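Local coordinates for protein DNA photolyase (Agrobacterium tumefaciens, PDB 4U63) that probably repairs cyclobutane pyrimidine dimers in ultraviolet-damaged DNA using light, with FAD as cofactor and a methenyltetrahydrofolate antenna, at residues A[337-351]-A[362-374]. Sequence-based numbering, arbitrary orientation. Where two conformers were deposited one is given.
Sequences WTRGMTGYPIVDAGM and NRVRMIVASFLIK. With FAD (flavin-adenine dinucleotide), chain C.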
loop_
_atom_site.group_PDB
_atom_site.type_symbol
_atom_site.label_atom_id
_atom_site.label_comp_id
_atom_site.label_asym_id
_atom_site.label_seq_id
_atom_site.Cartn_x
_atom_site.Cartn_y
_atom_site.Cartn_z
ATOM N N TRP A 337 -15.494 11.809 -10.713
ATOM C CA TRP A 337 -14.645 11.619 -9.540
ATOM C C TRP A 337 -13.265 11.045 -9.925
ATOM O O TRP A 337 -12.221 11.616 -9.556
ATOM C CB TRP A 337 -15.382 10.733 -8.513
ATOM C CG TRP A 337 -14.610 10.423 -7.255
ATOM C CD1 TRP A 337 -14.479 11.223 -6.157
ATOM C CD2 TRP A 337 -13.889 9.222 -6.965
ATOM N NE1 TRP A 337 -13.701 10.609 -5.213
ATOM C CE2 TRP A 337 -13.329 9.373 -5.678
ATOM C CE3 TRP A 337 -13.655 8.033 -7.671
ATOM C CZ2 TRP A 337 -12.554 8.376 -5.075
ATOM C CZ3 TRP A 337 -12.878 7.046 -7.076
ATOM C CH2 TRP A 337 -12.335 7.225 -5.789
ATOM N N THR A 338 -13.247 9.955 -10.693
ATOM C CA THR A 338 -11.972 9.311 -11.077
ATOM C C THR A 338 -11.053 10.257 -11.854
ATOM O O THR A 338 -9.845 10.157 -11.758
ATOM C CB THR A 338 -12.155 8.017 -11.915
ATOM O OG1 THR A 338 -12.787 8.316 -13.179
ATOM C CG2 THR A 338 -12.955 6.956 -11.143
ATOM N N ARG A 339 -11.653 11.165 -12.620
ATOM C CA ARG A 339 -10.913 12.127 -13.443
ATOM C C ARG A 339 -10.531 13.426 -12.733
ATOM O O ARG A 339 -9.849 14.276 -13.324
ATOM C CB ARG A 339 -11.756 12.485 -14.656
ATOM C CG ARG A 339 -12.002 11.319 -15.588
ATOM C CD ARG A 339 -13.168 11.611 -16.505
ATOM N NE ARG A 339 -13.380 10.515 -17.446
ATOM C CZ ARG A 339 -14.460 10.365 -18.211
ATOM N NH1 ARG A 339 -15.460 11.245 -18.167
ATOM N NH2 ARG A 339 -14.543 9.318 -19.026
ATOM N N GLY A 340 -10.968 13.597 -11.491
ATOM C CA GLY A 340 -10.785 14.853 -10.799
ATOM C C GLY A 340 -11.490 15.993 -11.509
ATOM O O GLY A 340 -10.894 17.058 -11.728
ATOM N N MET A 341 -12.752 15.766 -11.880
ATOM C CA MET A 341 -13.598 16.792 -12.497
ATOM C C MET A 341 -14.905 16.983 -11.711
ATOM O O MET A 341 -15.983 17.094 -12.295
ATOM C CB MET A 341 -13.901 16.420 -13.953
ATOM C CG MET A 341 -12.672 16.378 -14.852
ATOM S SD MET A 341 -11.949 18.002 -15.163
ATOM C CE MET A 341 -13.262 18.771 -16.091
ATOM N N THR A 342 -14.794 17.030 -10.384
ATOM C CA THR A 342 -15.941 17.216 -9.511
ATOM C C THR A 342 -16.331 18.685 -9.337
ATOM O O THR A 342 -17.454 18.978 -8.935
ATOM C CB THR A 342 -15.673 16.621 -8.126
ATOM O OG1 THR A 342 -14.643 17.375 -7.461
ATOM C CG2 THR A 342 -15.244 15.156 -8.248
ATOM N N GLY A 343 -15.403 19.602 -9.619
ATOM C CA GLY A 343 -15.626 21.035 -9.390
ATOM C C GLY A 343 -15.314 21.473 -7.960
ATOM O O GLY A 343 -15.501 22.647 -7.623
ATOM N N TYR A 344 -14.862 20.526 -7.126
ATOM C CA TYR A 344 -14.376 20.790 -5.770
ATOM C C TYR A 344 -12.853 20.682 -5.827
ATOM O O TYR A 344 -12.314 19.576 -5.912
ATOM C CB TYR A 344 -14.964 19.777 -4.775
ATOM C CG TYR A 344 -16.422 20.032 -4.482
ATOM C CD1 TYR A 344 -17.423 19.550 -5.335
ATOM C CD2 TYR A 344 -16.810 20.775 -3.366
ATOM C CE1 TYR A 344 -18.766 19.795 -5.079
ATOM C CE2 TYR A 344 -18.147 21.025 -3.103
ATOM C CZ TYR A 344 -19.124 20.535 -3.959
ATOM O OH TYR A 344 -20.449 20.792 -3.685
ATOM N N PRO A 345 -12.146 21.830 -5.810
ATOM C CA PRO A 345 -10.692 21.799 -6.080
ATOM C C PRO A 345 -9.855 20.821 -5.255
ATOM O O PRO A 345 -8.993 20.168 -5.807
ATOM C CB PRO A 345 -10.274 23.237 -5.823
ATOM C CG PRO A 345 -11.474 24.016 -6.254
ATOM C CD PRO A 345 -12.636 23.219 -5.735
ATOM N N ILE A 346 -10.102 20.716 -3.956
ATOM C CA ILE A 346 -9.285 19.821 -3.122
ATOM C C ILE A 346 -9.468 18.356 -3.536
ATOM O O ILE A 346 -8.512 17.585 -3.544
ATOM C CB ILE A 346 -9.531 20.046 -1.602
ATOM C CG1 ILE A 346 -8.524 19.270 -0.753
ATOM C CG2 ILE A 346 -10.945 19.669 -1.185
ATOM C CD1 ILE A 346 -7.096 19.722 -0.914
ATOM N N VAL A 347 -10.702 17.995 -3.895
ATOM C CA VAL A 347 -11.015 16.641 -4.355
ATOM C C VAL A 347 -10.316 16.402 -5.685
ATOM O O VAL A 347 -9.635 15.396 -5.878
ATOM C CB VAL A 347 -12.539 16.438 -4.500
ATOM C CG1 VAL A 347 -12.869 15.096 -5.158
ATOM C CG2 VAL A 347 -13.208 16.551 -3.136
ATOM N N ASP A 348 -10.471 17.358 -6.590
ATOM C CA ASP A 348 -9.864 17.253 -7.918
ATOM C C ASP A 348 -8.341 17.181 -7.862
ATOM O O ASP A 348 -7.728 16.372 -8.557
ATOM C CB ASP A 348 -10.363 18.377 -8.811
ATOM C CG ASP A 348 -11.853 18.243 -9.119
ATOM O OD1 ASP A 348 -12.416 17.144 -8.888
ATOM O OD2 ASP A 348 -12.466 19.213 -9.589
ATOM N N ALA A 349 -7.736 17.995 -7.007
ATOM C CA ALA A 349 -6.291 17.939 -6.796
ATOM C C ALA A 349 -5.837 16.531 -6.389
ATOM O O ALA A 349 -4.894 15.996 -6.958
ATOM C CB ALA A 349 -5.869 18.971 -5.763
ATOM N N GLY A 350 -6.529 15.924 -5.418
ATOM C CA GLY A 350 -6.208 14.571 -4.984
ATOM C C GLY A 350 -6.295 13.536 -6.087
ATOM O O GLY A 350 -5.370 12.735 -6.282
ATOM N N MET A 351 -7.399 13.557 -6.829
ATOM C CA MET A 351 -7.604 12.560 -7.876
ATOM C C MET A 351 -6.586 12.732 -9.008
ATOM O O MET A 351 -6.142 11.749 -9.603
ATOM C CB MET A 351 -9.045 12.595 -8.394
ATOM C CG MET A 351 -10.094 12.358 -7.308
ATOM S SD MET A 351 -9.830 10.878 -6.318
ATOM C CE MET A 351 -10.129 9.603 -7.539
ATOM N N ASN A 362 -2.505 11.347 2.495
ATOM C CA ASN A 362 -3.526 10.659 3.308
ATOM C C ASN A 362 -4.760 11.495 3.655
ATOM O O ASN A 362 -5.895 11.001 3.593
ATOM C CB ASN A 362 -2.956 10.110 4.613
ATOM C CG ASN A 362 -4.040 9.439 5.471
ATOM O OD1 ASN A 362 -4.516 8.353 5.144
ATOM N ND2 ASN A 362 -4.458 10.109 6.548
ATOM N N ARG A 363 -4.543 12.735 4.062
ATOM C CA ARG A 363 -5.663 13.639 4.344
ATOM C C ARG A 363 -6.589 13.750 3.137
ATOM O O ARG A 363 -7.807 13.723 3.272
ATOM C CB ARG A 363 -5.174 15.018 4.784
ATOM C CG ARG A 363 -6.265 16.064 4.998
ATOM C CD ARG A 363 -7.368 15.625 5.947
ATOM N NE ARG A 363 -6.882 15.357 7.295
ATOM C CZ ARG A 363 -7.664 15.069 8.335
ATOM N NH1 ARG A 363 -8.991 15.002 8.197
ATOM N NH2 ARG A 363 -7.121 14.841 9.528
ATOM N N VAL A 364 -5.996 13.849 1.955
ATOM C CA VAL A 364 -6.774 14.005 0.742
ATOM C C VAL A 364 -7.450 12.669 0.371
ATOM O O VAL A 364 -8.567 12.675 -0.176
ATOM C CB VAL A 364 -5.927 14.627 -0.397
ATOM C CG1 VAL A 364 -6.794 14.899 -1.598
ATOM C CG2 VAL A 364 -5.290 15.938 0.077
ATOM N N ARG A 365 -6.810 11.529 0.677
ATOM C CA ARG A 365 -7.494 10.230 0.505
ATOM C C ARG A 365 -8.798 10.193 1.292
ATOM O O ARG A 365 -9.825 9.746 0.779
ATOM C CB ARG A 365 -6.621 9.041 0.911
ATOM C CG ARG A 365 -5.395 8.842 0.060
ATOM C CD ARG A 365 -4.756 7.479 0.247
ATOM N NE ARG A 365 -3.349 7.516 -0.131
ATOM C CZ ARG A 365 -2.554 6.467 -0.357
ATOM N NH1 ARG A 365 -2.996 5.211 -0.290
ATOM N NH2 ARG A 365 -1.285 6.692 -0.675
ATOM N N MET A 366 -8.756 10.662 2.541
ATOM C CA MET A 366 -9.961 10.697 3.369
ATOM C C MET A 366 -11.022 11.618 2.747
ATOM O O MET A 366 -12.202 11.279 2.695
ATOM C CB MET A 366 -9.637 11.163 4.790
ATOM C CG MET A 366 -8.714 10.242 5.565
ATOM S SD MET A 366 -8.242 10.950 7.159
ATOM C CE MET A 366 -9.805 10.837 8.020
ATOM N N ILE A 367 -10.589 12.779 2.263
ATOM C CA ILE A 367 -11.503 13.751 1.650
ATOM C C ILE A 367 -12.142 13.203 0.373
ATOM O O ILE A 367 -13.358 13.332 0.201
ATOM C CB ILE A 367 -10.804 15.102 1.367
ATOM C CG1 ILE A 367 -10.414 15.781 2.695
ATOM C CG2 ILE A 367 -11.716 16.032 0.570
ATOM C CD1 ILE A 367 -9.406 16.900 2.545
ATOM N N VAL A 368 -11.344 12.595 -0.514
ATOM C CA VAL A 368 -11.899 12.101 -1.783
ATOM C C VAL A 368 -12.804 10.886 -1.571
ATOM O O VAL A 368 -13.803 10.718 -2.274
ATOM C CB VAL A 368 -10.827 11.799 -2.864
ATOM C CG1 VAL A 368 -9.954 13.018 -3.121
ATOM C CG2 VAL A 368 -9.995 10.570 -2.537
ATOM N N ALA A 369 -12.448 10.056 -0.599
ATOM C CA ALA A 369 -13.242 8.874 -0.262
ATOM C C ALA A 369 -14.596 9.308 0.286
ATOM O O ALA A 369 -15.630 8.812 -0.137
ATOM C CB ALA A 369 -12.495 7.996 0.736
ATOM N N SER A 370 -14.585 10.250 1.219
ATOM C CA SER A 370 -15.817 10.788 1.759
ATOM C C SER A 370 -16.666 11.460 0.672
ATOM O O SER A 370 -17.893 11.310 0.648
ATOM C CB SER A 370 -15.527 11.766 2.901
ATOM O OG SER A 370 -16.739 12.178 3.505
ATOM N N PHE A 371 -16.026 12.190 -0.240
ATOM C CA PHE A 371 -16.775 12.816 -1.317
ATOM C C PHE A 371 -17.532 11.781 -2.168
ATOM O O PHE A 371 -18.703 11.983 -2.511
ATOM C CB PHE A 371 -15.875 13.649 -2.206
ATOM C CG PHE A 371 -16.635 14.521 -3.157
ATOM C CD1 PHE A 371 -17.108 15.757 -2.747
ATOM C CD2 PHE A 371 -16.905 14.100 -4.455
ATOM C CE1 PHE A 371 -17.823 16.566 -3.602
ATOM C CE2 PHE A 371 -17.620 14.913 -5.326
ATOM C CZ PHE A 371 -18.080 16.148 -4.900
ATOM N N LEU A 372 -16.866 10.677 -2.495
ATOM C CA LEU A 372 -17.495 9.617 -3.282
ATOM C C LEU A 372 -18.688 8.980 -2.568
ATOM O O LEU A 372 -19.771 8.856 -3.136
ATOM C CB LEU A 372 -16.465 8.530 -3.609
ATOM C CG LEU A 372 -16.953 7.389 -4.496
ATOM C CD1 LEU A 372 -17.319 7.921 -5.877
ATOM C CD2 LEU A 372 -15.908 6.298 -4.595
ATOM N N ILE A 373 -18.471 8.604 -1.312
ATOM C CA ILE A 373 -19.452 7.847 -0.517
ATOM C C ILE A 373 -20.636 8.713 -0.098
ATOM O O ILE A 373 -21.796 8.277 -0.166
ATOM C CB ILE A 373 -18.766 7.260 0.747
ATOM C CG1 ILE A 373 -17.700 6.236 0.332
ATOM C CG2 ILE A 373 -19.779 6.620 1.702
ATOM C CD1 ILE A 373 -16.664 5.964 1.395
ATOM N N LYS A 374 -20.350 9.933 0.344
ATOM C CA LYS A 374 -21.386 10.794 0.924
ATOM C C LYS A 374 -21.929 11.817 -0.048
ATOM O O LYS A 374 -23.125 11.883 -0.243
ATOM C CB LYS A 374 -20.862 11.436 2.195
ATOM C CG LYS A 374 -20.456 10.353 3.181
ATOM C CD LYS A 374 -20.052 10.893 4.510
ATOM C CE LYS A 374 -19.730 9.753 5.454
ATOM N NZ LYS A 374 -19.347 10.281 6.773
HETATM P PA FAD C . 3.615 8.152 6.379
HETATM O O1A FAD C . 2.813 9.258 6.984
HETATM O O2A FAD C . 5.076 8.362 6.156
HETATM O O5B FAD C . 3.326 6.847 7.268
HETATM C C5B FAD C . 4.263 5.769 7.368
HETATM C C4B FAD C . 3.626 4.432 7.015
HETATM O O4B FAD C . 2.543 4.127 7.892
HETATM C C3B FAD C . 3.037 4.391 5.625
HETATM O O3B FAD C . 4.041 4.186 4.617
HETATM C C2B FAD C . 2.040 3.259 5.745
HETATM O O2B FAD C . 2.670 1.984 5.602
HETATM C C1B FAD C . 1.540 3.405 7.160
HETATM N N9A FAD C . 0.277 4.167 7.278
HETATM C C8A FAD C . 0.168 5.494 7.473
HETATM N N7A FAD C . -1.124 5.869 7.569
HETATM C C5A FAD C . -1.876 4.754 7.454
HETATM C C6A FAD C . -3.312 4.461 7.461
HETATM N N6A FAD C . -4.206 5.456 7.625
HETATM N N1A FAD C . -3.681 3.171 7.293
HETATM C C2A FAD C . -2.776 2.180 7.118
HETATM N N3A FAD C . -1.444 2.391 7.105
HETATM C C4A FAD C . -0.952 3.636 7.262
HETATM N N1 FAD C . -2.103 2.861 2.707
HETATM C C2 FAD C . -1.457 1.870 2.052
HETATM O O2 FAD C . -0.308 1.574 2.453
HETATM N N3 FAD C . -2.020 1.213 1.008
HETATM C C4 FAD C . -3.266 1.508 0.557
HETATM O O4 FAD C . -3.790 0.885 -0.403
HETATM C C4X FAD C . -4.023 2.589 1.220
HETATM N N5 FAD C . -5.271 2.979 0.826
HETATM C C5X FAD C . -5.940 3.967 1.490
HETATM C C6 FAD C . -7.221 4.345 1.110
HETATM C C7 FAD C . -7.909 5.365 1.774
HETATM C C7M FAD C . -9.302 5.764 1.345
HETATM C C8 FAD C . -7.265 6.069 2.905
HETATM C C8M FAD C . -7.962 7.176 3.665
HETATM C C9 FAD C . -6.001 5.703 3.284
HETATM C C9A FAD C . -5.297 4.682 2.638
HETATM N N10 FAD C . -3.978 4.312 3.036
HETATM C C10 FAD C . -3.336 3.268 2.348
HETATM C "C1'" FAD C . -3.308 4.919 4.192
HETATM C "C2'" FAD C . -2.420 6.129 4.006
HETATM O "O2'" FAD C . -3.152 7.153 3.322
HETATM C "C3'" FAD C . -1.131 5.790 3.282
HETATM O "O3'" FAD C . -0.446 4.726 3.937
HETATM C "C4'" FAD C . -0.242 7.033 3.245
HETATM O "O4'" FAD C . -0.844 8.011 2.401
HETATM C "C5'" FAD C . 1.128 6.658 2.719
HETATM O "O5'" FAD C . 2.006 7.792 2.655
HETATM P P FAD C . 3.380 7.749 3.486
HETATM O O1P FAD C . 4.136 8.996 3.187
HETATM O O2P FAD C . 4.111 6.463 3.221
HETATM O O3P FAD C . 2.850 7.755 5.003
#
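F371 is the main bump. Its ring, with CG anti to the backbone N (chi1 -169°), reaches out from helix 362-374 into a hollow made by W337, T342, Y344 and V347. CE1 of F371 lies over one face of the Y344 ring, 3.5 Å from Y344 CD1, with the ring planes oblique at 55°. T342 CG2 meets the far end of the phenyl ring, 3.8 Å from F371 CE2, and V347 CG2 its near end. The W337 indole fits between L372 and M351. L372 CD2 makes a CH-pi contact 3.8 Å from the centroid of the six-membered ring of W337, and M351 CE lies over the opposite face. At the indole edge, W337 NE1 donates a bent hydrogen bond to V368 O (2.9 Å). That oxygen also accepts one from L372 N, on the opposite face of its plane. G350 leaves a shallow groove. V364 CG1 sits in it, 3.5 Å from G350 CA, and V368 CG1 rests against V347 O. I367 CG2 fits between I346 and V347. The axes of 345-351 and 362-374 approach to 9.1 Å and cross at -113°. On its other side, helix 362-374 carries N362, R365, M366 and A369 to the FAD. This is buried helix packing behind the flavin pocket, within the helical FAD-binding domain of photolyases.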